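Local coordinates for protein 5'-tyrosyl-DNA phosphodiesterase (Caenorhabditis elegans, PDB 4FVA) that belongs to the endonuclease/exonuclease/phosphatase family of DNase I-like proteins and binds a magnesium ion, at residues Met17-Asp22 with Cys242-His247; Gly163-Leu168 with Met213-Leu218. All blocks are in the same frame, centred on the assembly; numbering follows the deposited sequence.

How the contacts relate
From the N terminus, strand 13-20 runs through the first half of contact 1, and D22, just past its end, binds the magnesium ion. About 140 residues later the chain leaves strand 159-163 and enters 163-168. This segment pairs with 213-218 on strand 212-221, so that contact 2 closes a loop of 44 residues. Only near the C terminus does 242-247, the lead-in to strand 249-255, return to 17-22; contact 1 therefore encloses contact 2 along the chain. Strand 13-20 belongs to the six-stranded sheet, contact 2 to the other. The centres of the two contacts lie about 12 Å apart, and hydrogen bonds H247-D216 and N20-D165 join them.

Contact 1 of 2, residues Met17-Asp22 with Cys242-His247; sequences MSWNID and CFPSDH. With MG (magnesium ion), chain F.
The metal site of this DNase I-like fold gathers where strand 13-20 ends and the loop before strand 249-255 crosses it, with N20 and D22 facing S245, D246 and H247. The amide of N20 stacks on the H247 imidazole, their planes 5° apart. CB of N20 stands 3.8 Å from the ring centroid, a CH-pi contact over the face; CG is anti to the backbone N (chi1 175°), which lays the amide along the ring. H247 ND1 is hydrogen-bonded to D216 OD2. OD1 of N20 accepts from D22 N at 2.9 Å, forming an Asx turn. A magnesium-bound water lies within hydrogen-bonding distance of both N20 OD1 and D246 OD1, though it has too few protons to serve every acceptor around it. D22 OD1 coordinates the ion at 2.4 Å and is also bonded by K205 NZ; E52 is the other protein ligand. D22 OD2 and D246 OD1 come within 3.3 Å as two acceptors, not hydrogen-bonded; D246 OD2 is held by W197.

S245 OG accepts from H247 N at 3.0 Å, an ST turn, and donates to N20 O at 2.5 Å, which ties the loop to the strand end. W19 NE1 reaches H247 O at 2.9 Å, the oxygen near the indole plane although the donor lies above the carbonyl plane. P244 CB meets W19 CZ2 at 3.7 Å.

Beyond these residues, helix 29-43 sends I39 against W19 and P244 and M33 against I21, while strands 47-53 and 249-255 flank strand 13-20.

Contact 2 of 2, residues Gly163-Leu168 with Met213-Leu218; sequences GGDLNL and MRFDRL
F215 and N167 meet through the phenyl ring: OD1 of N167 stands 3.8 Å above the ring plane, over its centre, while M213 CB covers the opposite face. The amide is steeply turned, 70° from the ring. At the ring edge L168 O comes to 3.4 Å from F215 CD1. The carbonyl O of F215 draws the turn of 163-168 inward, accepting from L166 N at 2.8 Å and, weakly, from N167 N. D165 OD1 lies alongside F215 CB and takes a second weak bond from N167 N.

L168 also packs on R217, its CB over one face of the guanidinium, 3.9 Å from NH2. The arginine is extended from CG to NE, and its NE donates to R214 O at 2.9 Å in a nearly straight bond (172°), lying in the guanidinium plane; this fixes the group's rotation. R214 NH2 lies over the other face, toward its rim, while R214 NH1 makes a salt bridge with D182.

These side chains lie next to an antiparallel pairing: strand 159-163 joins strand 212-221 in one sheet of the DNase I-like fold, and the chain turns a corner at G164 while the bridges run on to D165-D216. G164 and R217 form the hydrogen-bonded pair, N to O at 3.1 Å in each direction. G163 CA packs 3.2 Å from R217 O, where a side chain would collide, and the backbone angles of G164 also call for glycine.

Further out, D216 OD2 is bonded to T196 and H247, D165 OD2 to N20, and N167 ND2 to L127 O and a malonate ion, probably from the crystallisation liquor. Helix 134-154 lays F141 against L166 and L168.

Contact 1 of 2, residues Met17-Asp22 with Cys242-His247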
loop_
_atom_site.group_PDB
_atom_site.type_symbol
_atom_site.label_atom_id
_atom_site.label_comp_id
_atom_site.label_asym_id
_atom_site.label_seq_id
_atom_site.Cartn_x
_atom_site.Cartn_y
_atom_site.Cartn_z
ATOM N N MET A 17 1.916 6.107 2.361
ATOM C CA MET A 17 2.898 5.045 2.520
ATOM C C MET A 17 2.169 3.716 2.391
ATOM O O MET A 17 1.031 3.591 2.855
ATOM C CB MET A 17 3.570 5.151 3.891
ATOM C CG MET A 17 4.575 4.037 4.186
ATOM S SD MET A 17 5.481 4.456 5.674
ATOM C CE MET A 17 6.176 2.863 6.101
ATOM N N SER A 18 2.801 2.744 1.728
ATOM C CA SER A 18 2.226 1.401 1.570
ATOM C C SER A 18 3.276 0.340 1.868
ATOM O O SER A 18 4.432 0.469 1.437
ATOM C CB SER A 18 1.670 1.204 0.162
ATOM O OG SER A 18 1.130 -0.100 0.009
ATOM N N TRP A 19 2.881 -0.715 2.578
ATOM C CA TRP A 19 3.851 -1.698 3.052
ATOM C C TRP A 19 3.236 -3.070 3.261
ATOM O O TRP A 19 2.274 -3.226 4.022
ATOM C CB TRP A 19 4.455 -1.219 4.375
ATOM C CG TRP A 19 5.824 -1.741 4.684
ATOM C CD1 TRP A 19 6.550 -2.675 3.972
ATOM C CD2 TRP A 19 6.652 -1.348 5.789
ATOM N NE1 TRP A 19 7.768 -2.874 4.571
ATOM C CE2 TRP A 19 7.863 -2.071 5.682
ATOM C CE3 TRP A 19 6.490 -0.449 6.851
ATOM C CZ2 TRP A 19 8.913 -1.912 6.597
ATOM C CZ3 TRP A 19 7.530 -0.294 7.766
ATOM C CH2 TRP A 19 8.731 -1.029 7.630
ATOM N N ASN A 20 3.796 -4.062 2.578
ATOM C CA ASN A 20 3.473 -5.445 2.887
ATOM C C ASN A 20 4.378 -5.826 4.039
ATOM O O ASN A 20 5.602 -5.883 3.869
ATOM C CB ASN A 20 3.686 -6.342 1.666
ATOM C CG ASN A 20 3.470 -7.810 1.975
ATOM O OD1 ASN A 20 3.756 -8.266 3.083
ATOM N ND2 ASN A 20 2.950 -8.557 0.998
ATOM N N ILE A 21 3.789 -6.054 5.212
ATOM C CA ILE A 21 4.605 -6.235 6.415
ATOM C C ILE A 21 4.941 -7.702 6.743
ATOM O O ILE A 21 5.504 -8.012 7.806
ATOM C CB ILE A 21 4.006 -5.505 7.634
ATOM C CG1 ILE A 21 2.653 -6.083 8.028
ATOM C CG2 ILE A 21 3.929 -3.956 7.355
ATOM C CD1 ILE A 21 2.044 -5.421 9.245
ATOM N N ASP A 22 4.617 -8.600 5.817
ATOM C CA ASP A 22 5.091 -9.977 5.938
ATOM C C ASP A 22 4.658 -10.582 7.268
ATOM O O ASP A 22 5.451 -11.242 7.945
ATOM C CB ASP A 22 6.618 -9.989 5.821
ATOM C CG ASP A 22 7.190 -11.360 5.484
ATOM O OD1 ASP A 22 6.417 -12.257 5.101
ATOM O OD2 ASP A 22 8.430 -11.525 5.596
ATOM N N CYS A 242 17.137 -9.166 11.177
ATOM C CA CYS A 242 16.312 -9.284 9.978
ATOM C C CYS A 242 15.705 -7.924 9.616
ATOM O O CYS A 242 15.741 -6.970 10.421
ATOM C CB CYS A 242 15.232 -10.339 10.171
ATOM S SG CYS A 242 14.057 -9.885 11.455
ATOM N N PHE A 243 15.174 -7.818 8.401
ATOM C CA PHE A 243 14.461 -6.620 8.007
ATOM C C PHE A 243 13.046 -6.690 8.566
ATOM O O PHE A 243 12.561 -7.778 8.884
ATOM C CB PHE A 243 14.454 -6.489 6.492
ATOM C CG PHE A 243 15.833 -6.358 5.892
ATOM C CD1 PHE A 243 16.451 -5.116 5.808
ATOM C CD2 PHE A 243 16.513 -7.478 5.417
ATOM C CE1 PHE A 243 17.716 -4.981 5.257
ATOM C CE2 PHE A 243 17.795 -7.354 4.868
ATOM C CZ PHE A 243 18.396 -6.115 4.787
ATOM N N PRO A 244 12.383 -5.530 8.721
ATOM C CA PRO A 244 11.003 -5.570 9.222
ATOM C C PRO A 244 10.128 -6.456 8.348
ATOM O O PRO A 244 9.264 -7.174 8.841
ATOM C CB PRO A 244 10.551 -4.103 9.110
ATOM C CG PRO A 244 11.831 -3.306 9.253
ATOM C CD PRO A 244 12.866 -4.150 8.516
ATOM N N SER A 245 10.385 -6.417 7.051
ATOM C CA SER A 245 9.608 -7.181 6.080
ATOM C C SER A 245 10.501 -7.601 4.928
ATOM O O SER A 245 11.562 -7.023 4.737
ATOM C CB SER A 245 8.451 -6.322 5.552
ATOM O OG SER A 245 7.765 -6.977 4.497
ATOM N N ASP A 246 10.062 -8.577 4.141
ATOM C CA ASP A 246 10.781 -8.924 2.918
ATOM C C ASP A 246 10.498 -7.910 1.807
ATOM O O ASP A 246 11.116 -7.979 0.736
ATOM C CB ASP A 246 10.479 -10.358 2.457
ATOM C CG ASP A 246 9.030 -10.556 2.074
ATOM O OD1 ASP A 246 8.136 -9.956 2.719
ATOM O OD2 ASP A 246 8.777 -11.317 1.115
ATOM N N HIS A 247 9.544 -7.003 2.052
ATOM C CA HIS A 247 9.282 -5.848 1.166
ATOM C C HIS A 247 9.816 -4.531 1.761
ATOM O O HIS A 247 9.765 -4.330 2.973
ATOM C CB HIS A 247 7.775 -5.638 0.927
ATOM C CG HIS A 247 7.118 -6.707 0.109
ATOM N ND1 HIS A 247 6.610 -6.470 -1.151
ATOM C CD2 HIS A 247 6.844 -8.006 0.386
ATOM C CE1 HIS A 247 6.077 -7.583 -1.628
ATOM N NE2 HIS A 247 6.205 -8.529 -0.714
HETATM MG MG MG F . 5.011 -12.895 3.308
HETATM O O HOH W 1 5.594 -10.559 2.630
HETATM O O HOH W 2 5.435 -15.344 3.895
#

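Contact 2 of 2, residues Gly163-Leu168 with Met213-Leu218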
loop_
_atom_site.group_PDB
_atom_site.type_symbol
_atom_site.label_atom_id
_atom_site.label_comp_id
_atom_site.label_asym_id
_atom_site.label_seq_id
_atom_site.Cartn_x
_atom_site.Cartn_y
_atom_site.Cartn_z
ATOM N N GLY A 163 -3.529 1.480 -4.680
ATOM C CA GLY A 163 -2.310 0.692 -4.698
ATOM C C GLY A 163 -2.232 -0.369 -3.610
ATOM O O GLY A 163 -3.255 -0.857 -3.105
ATOM N N GLY A 164 -1.001 -0.717 -3.254
ATOM C CA GLY A 164 -0.726 -1.760 -2.294
ATOM C C GLY A 164 0.314 -2.687 -2.873
ATOM O O GLY A 164 1.153 -2.286 -3.696
ATOM N N ASP A 165 0.250 -3.945 -2.461
ATOM C CA ASP A 165 1.104 -4.965 -3.036
ATOM C C ASP A 165 0.367 -5.551 -4.216
ATOM O O ASP A 165 -0.537 -6.361 -4.036
ATOM C CB ASP A 165 1.417 -6.057 -2.017
ATOM C CG ASP A 165 2.350 -7.126 -2.577
ATOM O OD1 ASP A 165 2.651 -7.084 -3.792
ATOM O OD2 ASP A 165 2.766 -8.018 -1.807
ATOM N N LEU A 166 0.701 -5.098 -5.422
ATOM C CA LEU A 166 -0.024 -5.547 -6.615
ATOM C C LEU A 166 0.607 -6.796 -7.266
ATOM O O LEU A 166 0.037 -7.366 -8.206
ATOM C CB LEU A 166 -0.165 -4.407 -7.633
ATOM C CG LEU A 166 -0.667 -3.070 -7.074
ATOM C CD1 LEU A 166 -0.927 -2.062 -8.194
ATOM C CD2 LEU A 166 -1.941 -3.298 -6.251
ATOM N N ASN A 167 1.776 -7.213 -6.779
ATOM C CA ASN A 167 2.404 -8.442 -7.276
ATOM C C ASN A 167 2.595 -8.469 -8.785
ATOM O O ASN A 167 2.577 -9.544 -9.401
ATOM C CB ASN A 167 1.616 -9.674 -6.830
ATOM C CG ASN A 167 2.069 -10.189 -5.477
ATOM O OD1 ASN A 167 3.269 -10.316 -5.227
ATOM N ND2 ASN A 167 1.115 -10.458 -4.589
ATOM N N LEU A 168 2.790 -7.289 -9.368
ATOM C CA LEU A 168 2.816 -7.134 -10.822
ATOM C C LEU A 168 4.186 -7.365 -11.438
ATOM O O LEU A 168 5.217 -7.014 -10.850
ATOM C CB LEU A 168 2.329 -5.732 -11.232
ATOM C CG LEU A 168 0.835 -5.381 -11.139
ATOM C CD1 LEU A 168 0.575 -3.884 -11.428
ATOM C CD2 LEU A 168 -0.014 -6.270 -12.052
ATOM N N MET A 213 11.648 -7.097 -8.094
ATOM C CA MET A 213 10.358 -6.732 -8.670
ATOM C C MET A 213 9.820 -5.438 -8.088
ATOM O O MET A 213 10.141 -5.064 -6.957
ATOM C CB MET A 213 9.339 -7.861 -8.475
ATOM C CG MET A 213 9.812 -9.205 -9.012
ATOM S SD MET A 213 9.952 -9.145 -10.812
ATOM C CE MET A 213 8.233 -9.043 -11.301
ATOM N N ARG A 214 9.021 -4.736 -8.884
ATOM C CA ARG A 214 8.318 -3.566 -8.405
ATOM C C ARG A 214 6.880 -3.959 -8.137
ATOM O O ARG A 214 5.963 -3.526 -8.840
ATOM C CB ARG A 214 8.406 -2.429 -9.420
ATOM C CG ARG A 214 7.855 -1.118 -8.898
ATOM C CD ARG A 214 8.371 0.067 -9.709
ATOM N NE ARG A 214 7.706 0.205 -11.005
ATOM C CZ ARG A 214 6.576 0.882 -11.194
ATOM N NH1 ARG A 214 5.966 1.465 -10.161
ATOM N NH2 ARG A 214 6.048 0.972 -12.409
ATOM N N PHE A 215 6.707 -4.768 -7.098
ATOM C CA PHE A 215 5.424 -5.347 -6.731
ATOM C C PHE A 215 4.509 -4.305 -6.101
ATOM O O PHE A 215 3.295 -4.357 -6.252
ATOM C CB PHE A 215 5.637 -6.489 -5.730
ATOM C CG PHE A 215 6.100 -7.796 -6.351
ATOM C CD1 PHE A 215 5.846 -8.088 -7.683
ATOM C CD2 PHE A 215 6.773 -8.747 -5.572
ATOM C CE1 PHE A 215 6.261 -9.303 -8.235
ATOM C CE2 PHE A 215 7.192 -9.964 -6.116
ATOM C CZ PHE A 215 6.935 -10.238 -7.448
ATOM N N ASP A 216 5.104 -3.379 -5.364
ATOM C CA ASP A 216 4.338 -2.419 -4.598
ATOM C C ASP A 216 4.242 -1.099 -5.348
ATOM O O ASP A 216 5.255 -0.515 -5.723
ATOM C CB ASP A 216 4.995 -2.251 -3.230
ATOM C CG ASP A 216 5.202 -3.585 -2.535
ATOM O OD1 ASP A 216 4.229 -4.068 -1.933
ATOM O OD2 ASP A 216 6.314 -4.170 -2.612
ATOM N N ARG A 217 3.019 -0.636 -5.585
ATOM C CA ARG A 217 2.828 0.562 -6.397
ATOM C C ARG A 217 1.697 1.424 -5.868
ATOM O O ARG A 217 0.801 0.941 -5.172
ATOM C CB ARG A 217 2.535 0.193 -7.857
ATOM C CG ARG A 217 3.573 -0.741 -8.488
ATOM C CD ARG A 217 3.323 -0.940 -9.977
ATOM N NE ARG A 217 4.201 -1.978 -10.538
ATOM C CZ ARG A 217 4.334 -2.229 -11.839
ATOM N NH1 ARG A 217 3.650 -1.521 -12.732
ATOM N NH2 ARG A 217 5.151 -3.187 -12.249
ATOM N N LEU A 218 1.749 2.702 -6.219
ATOM C CA LEU A 218 0.698 3.645 -5.876
ATOM C C LEU A 218 0.318 4.427 -7.121
ATOM O O LEU A 218 1.179 5.010 -7.781
ATOM C CB LEU A 218 1.187 4.611 -4.793
ATOM C CG LEU A 218 0.966 4.098 -3.371
ATOM C CD1 LEU A 218 1.700 4.971 -2.343
ATOM C CD2 LEU A 218 -0.547 4.024 -3.075
HETATM O O HOH W 3 7.586 -5.674 -11.382
#